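PDB 3I2D: E3 SUMO-protein ligase SIZ1 from Saccharomyces cerevisiae, which acts as an E3 ligase that attaches the ubiquitin-like modifier SUMO to septins and to PCNA. Local coordinates for residues A98-S103 against Q180-E185; R146-Q151 against H174-T179. All blocks are in the same frame, centred on the assembly; numbering follows the deposited sequence.

Interaction 1 of 2, residues A98-S103 against Q180-E185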
ATOM      1  N   ALA A  98     -14.457  21.475  10.823  1.00 59.19           N
ATOM      2  CA  ALA A  98     -14.788  21.736   9.447  1.00 64.69           C
ATOM      3  C   ALA A  98     -16.214  21.275   9.252  1.00 67.67           C
ATOM      4  O   ALA A  98     -16.666  20.306   9.865  1.00 66.27           O
ATOM      5  CB  ALA A  98     -13.855  20.979   8.521  1.00 63.73           C
ATOM      6  N   LYS A  99     -16.935  22.013   8.424  1.00 71.60           N
ATOM      7  CA  LYS A  99     -18.306  21.678   8.109  1.00 74.27           C
ATOM      8  C   LYS A  99     -18.288  21.586   6.596  1.00 76.85           C
ATOM      9  O   LYS A  99     -17.634  22.400   5.921  1.00 73.95           O
ATOM     10  CB  LYS A  99     -19.252  22.781   8.586  1.00 75.10           C
ATOM     11  CG  LYS A  99     -19.301  22.935  10.103  1.00 83.61           C
ATOM     12  CD  LYS A  99     -20.226  24.074  10.524  1.00 85.80           C
ATOM     13  CE  LYS A  99     -20.399  24.143  12.036  1.00 87.43           C
ATOM     14  NZ  LYS A  99     -19.123  24.435  12.749  1.00 90.68           N
ATOM     15  N   PHE A 100     -18.968  20.577   6.063  1.00 74.05           N
ATOM     16  CA  PHE A 100     -19.009  20.389   4.626  1.00 73.05           C
ATOM     17  C   PHE A 100     -20.223  19.546   4.283  1.00 74.24           C
ATOM     18  O   PHE A 100     -20.639  18.698   5.073  1.00 74.52           O
ATOM     19  CB  PHE A 100     -17.719  19.685   4.171  1.00 70.24           C
ATOM     20  CG  PHE A 100     -17.536  18.309   4.768  1.00 68.92           C
ATOM     21  CD1 PHE A 100     -17.914  17.169   4.060  1.00 64.99           C
ATOM     22  CD2 PHE A 100     -17.058  18.159   6.064  1.00 65.09           C
ATOM     23  CE1 PHE A 100     -17.825  15.906   4.631  1.00 60.02           C
ATOM     24  CE2 PHE A 100     -16.967  16.893   6.647  1.00 66.38           C
ATOM     25  CZ  PHE A 100     -17.354  15.765   5.927  1.00 62.27           C
ATOM     26  N   LYS A 101     -20.806  19.806   3.119  1.00 80.09           N
ATOM     27  CA  LYS A 101     -21.945  19.032   2.639  1.00 82.86           C
ATOM     28  C   LYS A 101     -21.483  18.306   1.383  1.00 81.47           C
ATOM     29  O   LYS A 101     -20.798  18.881   0.539  1.00 80.54           O
ATOM     30  CB  LYS A 101     -23.135  19.934   2.303  1.00 87.24           C
ATOM     31  CG  LYS A 101     -23.907  20.434   3.514  1.00 92.89           C
ATOM     32  CD  LYS A 101     -25.303  20.917   3.123  1.00 93.29           C
ATOM     33  CE  LYS A 101     -26.239  19.750   2.777  1.00 94.07           C
ATOM     34  NZ  LYS A 101     -25.815  18.933   1.592  1.00 92.01           N
ATOM     35  N   LEU A 102     -21.842  17.037   1.264  1.00 83.82           N
ATOM     36  CA  LEU A 102     -21.430  16.272   0.097  1.00 87.86           C
ATOM     37  C   LEU A 102     -22.244  16.637  -1.127  1.00 89.30           C
ATOM     38  O   LEU A 102     -23.476  16.552  -1.110  1.00 90.89           O
ATOM     39  CB  LEU A 102     -21.564  14.772   0.364  1.00 83.88           C
ATOM     40  CG  LEU A 102     -20.498  14.193   1.286  1.00 78.60           C
ATOM     41  CD1 LEU A 102     -20.655  12.685   1.344  1.00 75.71           C
ATOM     42  CD2 LEU A 102     -19.118  14.579   0.761  1.00 68.89           C
ATOM     43  N   SER A 103     -21.552  17.034  -2.190  1.00 88.53           N
ATOM     44  CA  SER A 103     -22.226  17.397  -3.428  1.00 90.03           C
ATOM     45  C   SER A 103     -22.896  16.165  -4.032  1.00 91.69           C
ATOM     46  O   SER A 103     -22.792  15.052  -3.509  1.00 85.49           O
ATOM     47  CB  SER A 103     -21.231  17.966  -4.440  1.00 84.93           C
ATOM     48  OG  SER A 103     -20.454  16.928  -5.011  1.00 82.13           O
ATOM     49  N   GLN A 180     -27.447  17.350   4.042  1.00104.12           N
ATOM     50  CA  GLN A 180     -27.352  17.556   5.476  1.00 98.75           C
ATOM     51  C   GLN A 180     -25.876  17.747   5.801  1.00 95.83           C
ATOM     52  O   GLN A 180     -25.051  16.864   5.562  1.00 92.77           O
ATOM     53  CB  GLN A 180     -27.922  16.343   6.213  1.00 97.86           C
ATOM     54  CG  GLN A 180     -28.057  16.518   7.711  1.00102.56           C
ATOM     55  CD  GLN A 180     -28.844  15.387   8.351  1.00107.34           C
ATOM     56  OE1 GLN A 180     -28.905  15.266   9.580  1.00108.78           O
ATOM     57  NE2 GLN A 180     -29.458  14.551   7.519  1.00103.80           N
ATOM     58  N   GLN A 181     -25.557  18.924   6.325  1.00 92.29           N
ATOM     59  CA  GLN A 181     -24.194  19.286   6.683  1.00 86.76           C
ATOM     60  C   GLN A 181     -23.502  18.274   7.587  1.00 84.54           C
ATOM     61  O   GLN A 181     -24.125  17.660   8.461  1.00 85.26           O
ATOM     62  CB  GLN A 181     -24.189  20.658   7.349  1.00 81.51           C
ATOM     63  CG  GLN A 181     -22.879  21.006   8.001  1.00 86.35           C
ATOM     64  CD  GLN A 181     -23.004  22.191   8.927  1.00 88.39           C
ATOM     65  OE1 GLN A 181     -23.276  23.303   8.483  1.00 91.90           O
ATOM     66  NE2 GLN A 181     -22.813  21.960  10.226  1.00 83.27           N
ATOM     67  N   ASN A 182     -22.202  18.111   7.357  1.00 81.26           N
ATOM     68  CA  ASN A 182     -21.369  17.197   8.123  1.00 75.97           C
ATOM     69  C   ASN A 182     -20.406  18.007   8.961  1.00 72.22           C
ATOM     70  O   ASN A 182     -20.005  19.106   8.577  1.00 71.71           O
ATOM     71  CB  ASN A 182     -20.563  16.294   7.191  1.00 73.81           C
ATOM     72  CG  ASN A 182     -21.384  15.165   6.624  1.00 74.31           C
ATOM     73  OD1 ASN A 182     -21.851  14.283   7.356  1.00 66.88           O
ATOM     74  ND2 ASN A 182     -21.567  15.178   5.308  1.00 75.27           N
ATOM     75  N   ASN A 183     -20.026  17.464  10.106  1.00 71.51           N
ATOM     76  CA  ASN A 183     -19.093  18.165  10.964  1.00 74.08           C
ATOM     77  C   ASN A 183     -17.976  17.255  11.455  1.00 70.51           C
ATOM     78  O   ASN A 183     -18.221  16.213  12.065  1.00 70.49           O
ATOM     79  CB  ASN A 183     -19.823  18.779  12.156  1.00 82.18           C
ATOM     80  CG  ASN A 183     -19.224  20.102  12.572  1.00 92.45           C
ATOM     81  OD1 ASN A 183     -18.134  20.161  13.153  1.00 92.88           O
ATOM     82  ND2 ASN A 183     -19.929  21.185  12.257  1.00 95.36           N
ATOM     83  N   VAL A 184     -16.745  17.660  11.171  1.00 65.17           N
ATOM     84  CA  VAL A 184     -15.573  16.912  11.582  1.00 60.33           C
ATOM     85  C   VAL A 184     -14.814  17.749  12.581  1.00 57.62           C
ATOM     86  O   VAL A 184     -14.616  18.940  12.374  1.00 56.94           O
ATOM     87  CB  VAL A 184     -14.642  16.639  10.405  1.00 58.81           C
ATOM     88  CG1 VAL A 184     -13.406  15.910  10.892  1.00 61.35           C
ATOM     89  CG2 VAL A 184     -15.363  15.822   9.363  1.00 68.95           C
ATOM     90  N   GLU A 185     -14.374  17.129  13.664  1.00 56.95           N
ATOM     91  CA  GLU A 185     -13.626  17.870  14.659  1.00 59.95           C
ATOM     92  C   GLU A 185     -12.431  17.071  15.164  1.00 58.35           C
ATOM     93  O   GLU A 185     -12.572  15.914  15.563  1.00 58.10           O
ATOM     94  CB  GLU A 185     -14.543  18.225  15.819  1.00 70.75           C
ATOM     95  CG  GLU A 185     -14.012  19.315  16.722  1.00 85.23           C
ATOM     96  CD  GLU A 185     -15.046  19.757  17.744  1.00 95.63           C
ATOM     97  OE1 GLU A 185     -16.152  20.187  17.328  1.00100.98           O
ATOM     98  OE2 GLU A 185     -14.752  19.669  18.959  1.00 93.41           O
TER
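Phe100 lays one face of its ring against Asn182, its partner across two antiparallel strands of the PINIT domain. Asn182 CB stands 3.7 Å from the centroid of the Phe100 ring, a CH-pi contact displaced toward the CZ side of the ring. The ring reaches it because CG of Phe100 sits between the backbone N and the carbonyl carbon (chi1 62°), the crowded position. At the ring edge, in its plane, Val184 CG2 meets Phe100 CE2, and Leu83 and Leu175 add further apolar contacts from outside the two segments. An alanine at Phe100 would probably leave Asn182 CB and Val184 CG2 without the ring they pack on and open a gap beside Leu83 and Leu175. The Asn182 amide stays close to the ring, its plane turned 30° from it, while OD1 accepts hydrogen bonds from Asn148 ND2 and Lys176 N.

Four backbone bonds tie the strands in two hydrogen-bonded pairs. Ala98 N gives to Val184 O at 3.0 Å, and Val184 N returns a straighter bond to Ala98 O (169° at the hydrogen). In the second pair, Asn182 N lies 2.8 Å from Phe100 O and Phe100 N bonds to Asn182 O. On the other face of the sheet Lys99 crosses Gln181 obliquely, Lys99 CD lying 3.4 Å from Gln181 NE2. Beyond the paired strands Lys101 CG rests 3.4 Å from Gln181 CA.

The chemistry of the faces differs: Phe100, Val184 and a buried asparagine amide whose OD1 has two hydrogen bonds on one, lysine methylenes against a glutamine amide on the exposed other.

Interaction 2 of 2, residues R146-Q151 against H174-T179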
ATOM      1  N   ARG A 146     -13.627  13.228  15.711  1.00 54.10           N
ATOM      2  CA  ARG A 146     -15.061  13.015  15.727  1.00 55.64           C
ATOM      3  C   ARG A 146     -15.670  13.462  14.415  1.00 57.32           C
ATOM      4  O   ARG A 146     -15.263  14.471  13.829  1.00 58.36           O
ATOM      5  CB  ARG A 146     -15.715  13.796  16.865  1.00 57.47           C
ATOM      6  CG  ARG A 146     -15.688  13.107  18.201  1.00 57.49           C
ATOM      7  CD  ARG A 146     -16.226  14.008  19.307  1.00 60.87           C
ATOM      8  NE  ARG A 146     -16.184  13.310  20.586  1.00 73.36           N
ATOM      9  CZ  ARG A 146     -17.005  12.317  20.922  1.00 85.12           C
ATOM     10  NH1 ARG A 146     -17.945  11.911  20.078  1.00 92.48           N
ATOM     11  NH2 ARG A 146     -16.871  11.707  22.092  1.00 90.92           N
ATOM     12  N   CYS A 147     -16.636  12.686  13.950  1.00 59.16           N
ATOM     13  CA  CYS A 147     -17.351  13.015  12.730  1.00 63.14           C
ATOM     14  C   CYS A 147     -18.817  13.020  13.127  1.00 64.13           C
ATOM     15  O   CYS A 147     -19.346  11.997  13.577  1.00 62.94           O
ATOM     16  CB  CYS A 147     -17.119  11.971  11.648  1.00 65.20           C
ATOM     17  SG  CYS A 147     -17.744  12.533  10.072  1.00 71.68           S
ATOM     18  N   ASN A 148     -19.466  14.172  12.969  1.00 62.48           N
ATOM     19  CA  ASN A 148     -20.864  14.323  13.345  1.00 61.58           C
ATOM     20  C   ASN A 148     -21.075  13.720  14.740  1.00 67.09           C
ATOM     21  O   ASN A 148     -21.854  12.781  14.930  1.00 64.39           O
ATOM     22  CB  ASN A 148     -21.780  13.651  12.320  1.00 52.30           C
ATOM     23  CG  ASN A 148     -21.589  14.202  10.914  1.00 53.11           C
ATOM     24  OD1 ASN A 148     -21.435  15.410  10.719  1.00 51.08           O
ATOM     25  ND2 ASN A 148     -21.618  13.316   9.922  1.00 42.37           N
ATOM     26  N   ASN A 149     -20.329  14.265  15.699  1.00 71.71           N
ATOM     27  CA  ASN A 149     -20.385  13.884  17.107  1.00 76.47           C
ATOM     28  C   ASN A 149     -20.007  12.451  17.493  1.00 75.13           C
ATOM     29  O   ASN A 149     -20.139  12.078  18.661  1.00 72.00           O
ATOM     30  CB  ASN A 149     -21.769  14.219  17.676  1.00 80.66           C
ATOM     31  CG  ASN A 149     -21.751  14.388  19.187  1.00 88.64           C
ATOM     32  OD1 ASN A 149     -21.001  15.209  19.715  1.00 89.90           O
ATOM     33  ND2 ASN A 149     -22.578  13.613  19.892  1.00 91.05           N
ATOM     34  N   VAL A 150     -19.533  11.653  16.537  1.00 74.68           N
ATOM     35  CA  VAL A 150     -19.122  10.274  16.833  1.00 74.38           C
ATOM     36  C   VAL A 150     -17.599  10.146  16.758  1.00 77.27           C
ATOM     37  O   VAL A 150     -16.968  10.639  15.814  1.00 73.37           O
ATOM     38  CB  VAL A 150     -19.714   9.254  15.831  1.00 73.55           C
ATOM     39  CG1 VAL A 150     -19.485   7.834  16.341  1.00 63.68           C
ATOM     40  CG2 VAL A 150     -21.186   9.521  15.616  1.00 75.00           C
ATOM     41  N   GLN A 151     -17.008   9.477  17.746  1.00 78.93           N
ATOM     42  CA  GLN A 151     -15.561   9.301  17.753  1.00 80.32           C
ATOM     43  C   GLN A 151     -15.151   8.215  16.780  1.00 78.87           C
ATOM     44  O   GLN A 151     -15.682   7.111  16.803  1.00 79.37           O
ATOM     45  CB  GLN A 151     -15.034   8.935  19.138  1.00 79.25           C
ATOM     46  CG  GLN A 151     -13.514   9.065  19.208  1.00 87.02           C
ATOM     47  CD  GLN A 151     -12.893   8.341  20.384  1.00 90.74           C
ATOM     48  OE1 GLN A 151     -12.756   7.116  20.373  1.00 88.28           O
ATOM     49  NE2 GLN A 151     -12.516   9.097  21.410  1.00 91.70           N
ATOM     50  N   HIS A 174     -19.780   7.510   8.996  1.00 68.10           N
ATOM     51  CA  HIS A 174     -20.442   8.462   9.891  1.00 65.82           C
ATOM     52  C   HIS A 174     -20.930   9.721   9.199  1.00 66.22           C
ATOM     53  O   HIS A 174     -21.293  10.698   9.855  1.00 63.12           O
ATOM     54  CB  HIS A 174     -19.503   8.844  11.035  1.00 66.94           C
ATOM     55  CG  HIS A 174     -18.935   7.663  11.747  1.00 70.97           C
ATOM     56  ND1 HIS A 174     -19.702   6.841  12.543  1.00 72.97           N
ATOM     57  CD2 HIS A 174     -17.701   7.108  11.708  1.00 71.84           C
ATOM     58  CE1 HIS A 174     -18.965   5.825  12.958  1.00 75.37           C
ATOM     59  NE2 HIS A 174     -17.749   5.963  12.463  1.00 75.08           N
ATOM     60  N   LEU A 175     -20.927   9.713   7.872  1.00 67.52           N
ATOM     61  CA  LEU A 175     -21.420  10.867   7.136  1.00 75.85           C
ATOM     62  C   LEU A 175     -22.935  10.906   7.330  1.00 81.67           C
ATOM     63  O   LEU A 175     -23.560   9.864   7.574  1.00 82.85           O
ATOM     64  CB  LEU A 175     -21.105  10.738   5.642  1.00 69.43           C
ATOM     65  CG  LEU A 175     -19.685  11.039   5.165  1.00 71.17           C
ATOM     66  CD1 LEU A 175     -19.589  10.730   3.684  1.00 66.97           C
ATOM     67  CD2 LEU A 175     -19.338  12.499   5.425  1.00 65.98           C
ATOM     68  N   LYS A 176     -23.521  12.099   7.246  1.00 80.91           N
ATOM     69  CA  LYS A 176     -24.966  12.244   7.377  1.00 80.42           C
ATOM     70  C   LYS A 176     -25.569  12.102   5.971  1.00 84.57           C
ATOM     71  O   LYS A 176     -24.829  12.084   4.982  1.00 83.71           O
ATOM     72  CB  LYS A 176     -25.311  13.604   7.988  1.00 79.14           C
ATOM     73  CG  LYS A 176     -25.174  13.655   9.505  1.00 76.10           C
ATOM     74  CD  LYS A 176     -25.534  15.042  10.046  1.00 84.35           C
ATOM     75  CE  LYS A 176     -25.492  15.089  11.572  1.00 79.49           C
ATOM     76  NZ  LYS A 176     -26.379  14.055  12.169  1.00 77.53           N
ATOM     77  N   PRO A 177     -26.911  11.979   5.866  1.00 87.26           N
ATOM     78  CA  PRO A 177     -27.607  11.832   4.576  1.00 83.52           C
ATOM     79  C   PRO A 177     -27.459  12.978   3.565  1.00 82.45           C
ATOM     80  O   PRO A 177     -27.569  14.151   3.912  1.00 80.10           O
ATOM     81  CB  PRO A 177     -29.059  11.613   4.998  1.00 84.58           C
ATOM     82  CG  PRO A 177     -28.921  10.884   6.316  1.00 83.84           C
ATOM     83  CD  PRO A 177     -27.835  11.703   6.986  1.00 87.92           C
ATOM     84  N   TYR A 178     -27.209  12.601   2.313  1.00 85.16           N
ATOM     85  CA  TYR A 178     -27.030  13.513   1.175  1.00 95.03           C
ATOM     86  C   TYR A 178     -27.079  15.014   1.476  1.00 98.72           C
ATOM     87  O   TYR A 178     -26.038  15.673   1.539  1.00 98.13           O
ATOM     88  CB  TYR A 178     -28.067  13.189   0.091  1.00 97.86           C
ATOM     89  CG  TYR A 178     -27.816  13.895  -1.221  1.00104.33           C
ATOM     90  CD1 TYR A 178     -26.699  13.580  -2.001  1.00108.24           C
ATOM     91  CD2 TYR A 178     -28.675  14.896  -1.672  1.00105.40           C
ATOM     92  CE1 TYR A 178     -26.443  14.247  -3.199  1.00107.75           C
ATOM     93  CE2 TYR A 178     -28.428  15.574  -2.869  1.00106.92           C
ATOM     94  CZ  TYR A 178     -27.310  15.244  -3.624  1.00108.01           C
ATOM     95  OH  TYR A 178     -27.054  15.920  -4.792  1.00106.86           O
ATOM     96  N   THR A 179     -28.299  15.541   1.618  1.00102.90           N
ATOM     97  CA  THR A 179     -28.540  16.961   1.915  1.00102.07           C
ATOM     98  C   THR A 179     -28.609  17.174   3.429  1.00103.61           C
ATOM     99  O   THR A 179     -29.690  17.177   4.023  1.00102.16           O
ATOM    100  CB  THR A 179     -29.882  17.468   1.310  1.00 99.73           C
ATOM    101  OG1 THR A 179     -30.952  16.597   1.710  1.00 89.45           O
ATOM    102  CG2 THR A 179     -29.802  17.545  -0.208  1.00 93.05           C
TER
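Asn148 CG is turned anti to its own carbonyl carbon (chi1 -58°), and the amide at its end meets the backbone carbonyl of His174. His174 holds its CG in the same relation to its own carbonyl carbon (chi1 -52°), and its imidazole comes to lie beside Val150. Asn148 ND2 donates to His174 O at 2.6 Å, with 149° at the hydrogen; the donor lies in the carbonyl plane, and the acceptor is close to the plane of the amide.

Both ends of that amide have further partners: ND2 has a second acceptor in Asn182 OD1, and OD1 accepts from Asn183 N. These bonds fix the amide's rotation and identify its nitrogen end. Lys176 packs its methylenes against the amide, its CG 3.6 Å from Asn148 ND2.

The remaining contacts are van der Waals. Val150 CG1 approaches His174 ND1 to 3.9 Å, the two side chains crossing at about a right angle, and Cys147 CB meets His174 CB carbon to carbon at 4.0 Å.

A type I' turn from Cys147 to Val150 presents Asn148, closed by paired backbone bonds between Cys147 and Val150. This tight hairpin joins strands 143-147 and 150-151, placing the contact at the edge of the second PINIT sheet. The loop 174-179 runs past the turn toward strand 182-191, while Leu175 packs on Leu110 of helix 104-111 and Cys147 touches Val184 on the neighbouring strand.

The centres of interactions 1 and 2 are about 8 Å apart. Interaction 1 pairs strands 93-100 and 182-191; of interaction 2 only 146-151 belongs to the same PINIT sheet, on the far flank of strand 182-191, while 174-179 is the loop leading toward that strand. Interaction 1 is partly buried and follows regular strand pairing; interaction 2 is a smaller surface contact between a turn and a loop, relying on a side-chain amide instead of a backbone ladder. Along the chain it is nested within the loop that interaction 1 closes. A probable hydrogen bond from Asn148 N to Asn183 O joins the two, and Leu102 packs on Leu175, linking the hydrophobic side of the first to the loop of the second.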